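Local coordinates for NalD (Pseudomonas aeruginosa PAO1, PDB 5DAJ), which acts as a TetR-family secondary repressor of MexAB-OprM multidrug efflux pump expression, probably by binding DNA, and responds to novobiocin, whose binding induces pump expression, at residues A95-L109 with L173-D187. Residues are numbered along the deposited sequence; the frame is centred on the assembly and turned at random.
Sequences AVQSLLTQEKKRRIL and LFNDWLRDPRLFDPD
Ala95 and Val96 meet the far end of the Phe174 ring, Ala95 CB lying 4.0 Å from Phe174 CZ, while Val96 CG2 reaches Leu173 CD1. Gln97, extended beyond CG, sends NE2 to a lone pair of Asp187 O, in the amide plane (3.1 Å, N-H...O angle 166°). Leu99 is a knob in a hole made by Phe174, Trp177, Leu178 and Pro186: its CD2 sits over one face of the Phe174 ring, toward its rim, and CB is 3.9 Å from Trp177 CZ3. Leu100 crosses Pro186 at about a right angle, CG to CG 4.0 Å; Pro186 CG and Pro181 CB lie over opposite faces of the Trp177 indole, toward its rim. At Arg106, chi1 of -173° sets CG trans to the backbone N, against Leu178 CD2 and the Trp177 edge; a bend at chi3 turns the guanidinium back to Leu99 O (from NE, 3.0 Å) and Leu100 O (from NH2, 2.9 Å), tying its segment's two helices together. Leu109 CD1 closes on the Phe174 edge, 3.5 Å from CE2. Residues 173-179 run at 22° to 95-101 but nearly perpendicular to 103-109. Helices 84-101 and 103-114 pack on helix 159-179 and the start of helix 186-201 in the TetR-family C-terminal domain; Lys104 and Arg107 salt-bridge to Glu20 of helix 6-26 in the DNA-binding domain, and Asp176 and Arg179 hydrogen-bond to His167 and Asn130 of the second subunit.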
loop_
_atom_site.group_PDB
_atom_site.type_symbol
_atom_site.label_atom_id
_atom_site.label_comp_id
_atom_site.label_asym_id
_atom_site.label_seq_id
_atom_site.Cartn_x
_atom_site.Cartn_y
_atom_site.Cartn_z
ATOM N N ALA A 95 -8.873 -11.436 8.028
ATOM C CA ALA A 95 -8.626 -10.026 7.699
ATOM C C ALA A 95 -8.886 -9.770 6.210
ATOM O O ALA A 95 -9.618 -8.837 5.852
ATOM C CB ALA A 95 -7.199 -9.633 8.058
ATOM N N VAL A 96 -8.294 -10.610 5.358
ATOM C CA VAL A 96 -8.463 -10.486 3.906
ATOM C C VAL A 96 -9.932 -10.692 3.529
ATOM O O VAL A 96 -10.500 -9.911 2.770
ATOM C CB VAL A 96 -7.563 -11.468 3.121
ATOM C CG1 VAL A 96 -7.912 -11.489 1.633
ATOM C CG2 VAL A 96 -6.101 -11.095 3.291
ATOM N N GLN A 97 -10.534 -11.740 4.076
ATOM C CA GLN A 97 -11.954 -12.028 3.838
ATOM C C GLN A 97 -12.922 -10.931 4.338
ATOM O O GLN A 97 -13.981 -10.735 3.753
ATOM C CB GLN A 97 -12.324 -13.366 4.461
ATOM C CG GLN A 97 -11.727 -14.550 3.722
ATOM C CD GLN A 97 -12.140 -15.882 4.306
ATOM O OE1 GLN A 97 -12.291 -16.019 5.515
ATOM N NE2 GLN A 97 -12.329 -16.875 3.449
ATOM N N SER A 98 -12.549 -10.213 5.398
ATOM C CA SER A 98 -13.362 -9.090 5.942
ATOM C C SER A 98 -13.597 -7.932 4.956
ATOM O O SER A 98 -14.571 -7.172 5.093
ATOM C CB SER A 98 -12.739 -8.515 7.214
ATOM O OG SER A 98 -11.590 -7.749 6.913
ATOM N N LEU A 99 -12.699 -7.799 3.976
ATOM C CA LEU A 99 -12.847 -6.815 2.884
ATOM C C LEU A 99 -14.205 -6.866 2.190
ATOM O O LEU A 99 -14.731 -5.836 1.782
ATOM C CB LEU A 99 -11.763 -7.015 1.823
ATOM C CG LEU A 99 -10.352 -6.584 2.201
ATOM C CD1 LEU A 99 -9.348 -7.141 1.202
ATOM C CD2 LEU A 99 -10.266 -5.071 2.260
ATOM N N LEU A 100 -14.747 -8.072 2.045
ATOM C CA LEU A 100 -16.079 -8.271 1.466
ATOM C C LEU A 100 -17.180 -8.173 2.509
ATOM O O LEU A 100 -18.166 -7.460 2.319
ATOM C CB LEU A 100 -16.184 -9.636 0.761
ATOM C CG LEU A 100 -15.762 -9.727 -0.711
ATOM C CD1 LEU A 100 -15.923 -11.169 -1.177
ATOM C CD2 LEU A 100 -16.555 -8.789 -1.618
ATOM N N THR A 101 -17.013 -8.909 3.599
ATOM C CA THR A 101 -18.086 -9.066 4.597
ATOM C C THR A 101 -18.396 -7.823 5.459
ATOM O O THR A 101 -19.465 -7.760 6.066
ATOM C CB THR A 101 -17.814 -10.255 5.538
ATOM O OG1 THR A 101 -16.556 -10.072 6.189
ATOM C CG2 THR A 101 -17.802 -11.566 4.762
ATOM N N GLN A 102 -17.483 -6.853 5.505
ATOM C CA GLN A 102 -17.658 -5.644 6.337
ATOM C C GLN A 102 -17.530 -4.342 5.539
ATOM O O GLN A 102 -16.428 -3.818 5.372
ATOM C CB GLN A 102 -16.652 -5.651 7.479
ATOM C CG GLN A 102 -16.909 -6.731 8.515
ATOM C CD GLN A 102 -15.787 -6.840 9.540
ATOM O OE1 GLN A 102 -15.118 -5.849 9.853
ATOM N NE2 GLN A 102 -15.568 -8.043 10.063
ATOM N N GLU A 103 -18.666 -3.830 5.059
ATOM C CA GLU A 103 -18.703 -2.611 4.238
ATOM C C GLU A 103 -18.069 -1.400 4.933
ATOM O O GLU A 103 -17.341 -0.639 4.286
ATOM C CB GLU A 103 -20.133 -2.255 3.827
ATOM C CG GLU A 103 -20.221 -1.070 2.863
ATOM C CD GLU A 103 -21.616 -0.815 2.304
ATOM O OE1 GLU A 103 -21.791 0.235 1.647
ATOM O OE2 GLU A 103 -22.535 -1.646 2.507
ATOM N N LYS A 104 -18.349 -1.228 6.225
ATOM C CA LYS A 104 -17.782 -0.100 6.981
ATOM C C LYS A 104 -16.249 -0.140 6.938
ATOM O O LYS A 104 -15.605 0.884 6.663
ATOM C CB LYS A 104 -18.225 -0.064 8.449
ATOM C CG LYS A 104 -18.035 1.314 9.077
ATOM C CD LYS A 104 -18.392 1.360 10.561
ATOM C CE LYS A 104 -18.442 2.794 11.115
ATOM N NZ LYS A 104 -19.495 3.672 10.532
ATOM N N LYS A 105 -15.691 -1.328 7.205
ATOM C CA LYS A 105 -14.239 -1.571 7.136
ATOM C C LYS A 105 -13.694 -1.228 5.755
ATOM O O LYS A 105 -12.693 -0.529 5.624
ATOM C CB LYS A 105 -13.899 -3.037 7.459
ATOM C CG LYS A 105 -12.438 -3.319 7.839
ATOM C CD LYS A 105 -12.143 -4.829 7.828
ATOM C CE LYS A 105 -11.242 -5.300 8.961
ATOM N NZ LYS A 105 -9.796 -5.206 8.618
ATOM N N ARG A 106 -14.370 -1.740 4.733
ATOM C CA ARG A 106 -13.976 -1.512 3.344
ATOM C C ARG A 106 -13.939 -0.010 3.055
ATOM O O ARG A 106 -12.927 0.489 2.571
ATOM C CB ARG A 106 -14.925 -2.221 2.374
ATOM C CG ARG A 106 -14.495 -2.171 0.911
ATOM C CD ARG A 106 -15.628 -2.570 -0.015
ATOM N NE ARG A 106 -16.404 -3.703 0.510
ATOM C CZ ARG A 106 -17.732 -3.745 0.669
ATOM N NH1 ARG A 106 -18.522 -2.731 0.311
ATOM N NH2 ARG A 106 -18.285 -4.843 1.177
ATOM N N ARG A 107 -15.021 0.688 3.391
ATOM C CA ARG A 107 -15.132 2.135 3.147
ATOM C C ARG A 107 -14.003 2.937 3.820
ATOM O O ARG A 107 -13.323 3.735 3.169
ATOM C CB ARG A 107 -16.499 2.671 3.596
ATOM C CG ARG A 107 -17.665 2.194 2.733
ATOM C CD ARG A 107 -19.035 2.522 3.337
ATOM N NE ARG A 107 -19.201 3.945 3.642
ATOM C CZ ARG A 107 -19.630 4.888 2.799
ATOM N NH1 ARG A 107 -19.979 4.606 1.548
ATOM N NH2 ARG A 107 -19.715 6.148 3.211
ATOM N N ILE A 108 -13.798 2.688 5.106
ATOM C CA ILE A 108 -12.795 3.408 5.891
ATOM C C ILE A 108 -11.362 3.100 5.433
ATOM O O ILE A 108 -10.523 4.001 5.372
ATOM C CB ILE A 108 -12.959 3.136 7.405
ATOM C CG1 ILE A 108 -14.224 3.842 7.913
ATOM C CG2 ILE A 108 -11.749 3.631 8.190
ATOM C CD1 ILE A 108 -14.676 3.420 9.293
ATOM N N LEU A 109 -11.076 1.839 5.129
ATOM C CA LEU A 109 -9.741 1.460 4.641
ATOM C C LEU A 109 -9.463 1.991 3.242
ATOM O O LEU A 109 -8.314 2.326 2.938
ATOM C CB LEU A 109 -9.512 -0.049 4.681
ATOM C CG LEU A 109 -9.362 -0.644 6.076
ATOM C CD1 LEU A 109 -9.171 -2.138 5.937
ATOM C CD2 LEU A 109 -8.199 -0.065 6.856
ATOM N N LEU A 173 -2.060 -6.908 -0.346
ATOM C CA LEU A 173 -3.345 -7.467 -0.769
ATOM C C LEU A 173 -4.495 -6.482 -0.550
ATOM O O LEU A 173 -5.322 -6.282 -1.439
ATOM C CB LEU A 173 -3.644 -8.777 -0.038
ATOM C CG LEU A 173 -2.765 -9.965 -0.419
ATOM C CD1 LEU A 173 -3.023 -11.105 0.547
ATOM C CD2 LEU A 173 -3.018 -10.412 -1.846
ATOM N N PHE A 174 -4.526 -5.886 0.638
ATOM C CA PHE A 174 -5.490 -4.825 0.971
ATOM C C PHE A 174 -5.377 -3.681 -0.025
ATOM O O PHE A 174 -6.367 -3.246 -0.602
ATOM C CB PHE A 174 -5.260 -4.282 2.385
ATOM C CG PHE A 174 -5.949 -5.072 3.464
ATOM C CD1 PHE A 174 -5.765 -6.434 3.568
ATOM C CD2 PHE A 174 -6.763 -4.435 4.399
ATOM C CE1 PHE A 174 -6.397 -7.156 4.567
ATOM C CE2 PHE A 174 -7.400 -5.146 5.405
ATOM C CZ PHE A 174 -7.211 -6.512 5.491
ATOM N N ASN A 175 -4.153 -3.235 -0.250
ATOM C CA ASN A 175 -3.891 -2.103 -1.133
ATOM C C ASN A 175 -4.319 -2.379 -2.575
ATOM O O ASN A 175 -5.035 -1.581 -3.180
ATOM C CB ASN A 175 -2.409 -1.729 -1.114
ATOM C CG ASN A 175 -2.190 -0.251 -1.270
ATOM O OD1 ASN A 175 -2.083 0.253 -2.387
ATOM N ND2 ASN A 175 -2.128 0.459 -0.149
ATOM N N ASP A 176 -3.863 -3.516 -3.107
ATOM C CA ASP A 176 -4.212 -3.950 -4.469
ATOM C C ASP A 176 -5.716 -4.057 -4.642
ATOM O O ASP A 176 -6.277 -3.498 -5.584
ATOM C CB ASP A 176 -3.562 -5.301 -4.832
ATOM C CG ASP A 176 -2.310 -5.163 -5.692
ATOM O OD1 ASP A 176 -2.081 -4.100 -6.296
ATOM O OD2 ASP A 176 -1.545 -6.146 -5.781
ATOM N N TRP A 177 -6.366 -4.780 -3.736
ATOM C CA TRP A 177 -7.794 -5.071 -3.885
ATOM C C TRP A 177 -8.653 -3.820 -3.782
ATOM O O TRP A 177 -9.577 -3.638 -4.565
ATOM C CB TRP A 177 -8.295 -6.094 -2.870
ATOM C CG TRP A 177 -9.668 -6.549 -3.221
ATOM C CD1 TRP A 177 -9.997 -7.474 -4.163
ATOM C CD2 TRP A 177 -10.894 -6.072 -2.680
ATOM N NE1 TRP A 177 -11.356 -7.615 -4.231
ATOM C CE2 TRP A 177 -11.933 -6.764 -3.330
ATOM C CE3 TRP A 177 -11.221 -5.133 -1.702
ATOM C CZ2 TRP A 177 -13.283 -6.549 -3.034
ATOM C CZ3 TRP A 177 -12.567 -4.917 -1.407
ATOM C CH2 TRP A 177 -13.579 -5.623 -2.071
ATOM N N LEU A 178 -8.344 -2.971 -2.810
ATOM C CA LEU A 178 -9.064 -1.705 -2.630
ATOM C C LEU A 178 -8.850 -0.740 -3.801
ATOM O O LEU A 178 -9.758 -0.004 -4.167
ATOM C CB LEU A 178 -8.652 -1.035 -1.334
ATOM C CG LEU A 178 -9.058 -1.764 -0.052
ATOM C CD1 LEU A 178 -8.291 -1.231 1.152
ATOM C CD2 LEU A 178 -10.554 -1.675 0.176
ATOM N N ARG A 179 -7.659 -0.766 -4.393
ATOM C CA ARG A 179 -7.358 -0.002 -5.625
ATOM C C ARG A 179 -8.151 -0.561 -6.819
ATOM O O ARG A 179 -8.737 0.189 -7.581
ATOM C CB ARG A 179 -5.856 -0.025 -5.930
ATOM C CG ARG A 179 -5.428 0.775 -7.165
ATOM C CD ARG A 179 -3.948 0.620 -7.492
ATOM N NE ARG A 179 -3.525 -0.785 -7.440
ATOM C CZ ARG A 179 -3.753 -1.690 -8.394
ATOM N NH1 ARG A 179 -4.383 -1.375 -9.523
ATOM N NH2 ARG A 179 -3.339 -2.931 -8.217
ATOM N N ASP A 180 -8.134 -1.886 -6.969
ATOM C CA ASP A 180 -8.813 -2.593 -8.076
ATOM C C ASP A 180 -9.436 -3.908 -7.577
ATOM O O ASP A 180 -8.755 -4.933 -7.507
ATOM C CB ASP A 180 -7.824 -2.878 -9.215
ATOM C CG ASP A 180 -8.455 -3.650 -10.380
ATOM O OD1 ASP A 180 -9.695 -3.795 -10.425
ATOM O OD2 ASP A 180 -7.694 -4.115 -11.261
ATOM N N PRO A 181 -10.735 -3.885 -7.226
ATOM C CA PRO A 181 -11.413 -5.092 -6.710
ATOM C C PRO A 181 -11.687 -6.200 -7.724
ATOM O O PRO A 181 -12.139 -7.274 -7.336
ATOM C CB PRO A 181 -12.734 -4.555 -6.129
ATOM C CG PRO A 181 -12.914 -3.206 -6.706
ATOM C CD PRO A 181 -11.558 -2.674 -7.044
ATOM N N ARG A 182 -11.405 -5.952 -8.997
ATOM C CA ARG A 182 -11.452 -7.005 -10.024
ATOM C C ARG A 182 -10.290 -8.005 -9.920
ATOM O O ARG A 182 -10.371 -9.098 -10.480
ATOM C CB ARG A 182 -11.411 -6.404 -11.432
ATOM C CG ARG A 182 -12.466 -5.357 -11.774
ATOM C CD ARG A 182 -12.081 -4.671 -13.087
ATOM N NE ARG A 182 -10.962 -3.736 -12.931
ATOM C CZ ARG A 182 -10.061 -3.422 -13.870
ATOM N NH1 ARG A 182 -10.092 -3.977 -15.075
ATOM N NH2 ARG A 182 -9.096 -2.550 -13.590
ATOM N N LEU A 183 -9.216 -7.625 -9.226
ATOM C CA LEU A 183 -7.983 -8.437 -9.173
ATOM C C LEU A 183 -8.198 -9.820 -8.621
ATOM O O LEU A 183 -7.677 -10.797 -9.165
ATOM C CB LEU A 183 -6.891 -7.753 -8.344
ATOM C CG LEU A 183 -6.056 -6.703 -9.068
ATOM C CD1 LEU A 183 -5.123 -6.044 -8.063
ATOM C CD2 LEU A 183 -5.259 -7.298 -10.215
ATOM N N PHE A 184 -8.954 -9.903 -7.536
ATOM C CA PHE A 184 -9.274 -11.193 -6.949
ATOM C C PHE A 184 -10.513 -11.137 -6.074
ATOM O O PHE A 184 -11.048 -10.073 -5.794
ATOM C CB PHE A 184 -8.071 -11.768 -6.168
ATOM C CG PHE A 184 -7.645 -10.948 -4.986
ATOM C CD1 PHE A 184 -8.280 -11.089 -3.755
ATOM C CD2 PHE A 184 -6.588 -10.070 -5.085
ATOM C CE1 PHE A 184 -7.882 -10.340 -2.652
ATOM C CE2 PHE A 184 -6.188 -9.315 -3.991
ATOM C CZ PHE A 184 -6.832 -9.451 -2.771
ATOM N N ASP A 185 -10.958 -12.322 -5.672
ATOM C CA ASP A 185 -12.099 -12.492 -4.784
ATOM C C ASP A 185 -11.605 -12.770 -3.360
ATOM O O ASP A 185 -11.102 -13.865 -3.084
ATOM C CB ASP A 185 -12.962 -13.650 -5.279
ATOM C CG ASP A 185 -14.112 -13.951 -4.352
ATOM O OD1 ASP A 185 -14.747 -12.995 -3.847
ATOM O OD2 ASP A 185 -14.396 -15.151 -4.127
ATOM N N PRO A 186 -11.743 -11.795 -2.448
ATOM C CA PRO A 186 -11.312 -11.988 -1.058
ATOM C C PRO A 186 -11.867 -13.232 -0.372
ATOM O O PRO A 186 -11.201 -13.810 0.473
ATOM C CB PRO A 186 -11.827 -10.730 -0.354
ATOM C CG PRO A 186 -11.842 -9.697 -1.419
ATOM C CD PRO A 186 -12.255 -10.432 -2.661
ATOM N N ASP A 187 -13.076 -13.635 -0.729
ATOM C CA ASP A 187 -13.684 -14.836 -0.151
ATOM C C ASP A 187 -12.913 -16.104 -0.541
ATOM O O ASP A 187 -12.303 -16.747 0.312
ATOM C CB ASP A 187 -15.161 -14.946 -0.572
ATOM C CG ASP A 187 -15.890 -16.110 0.096
ATOM O OD1 ASP A 187 -15.393 -16.668 1.096
ATOM O OD2 ASP A 187 -16.992 -16.454 -0.375
#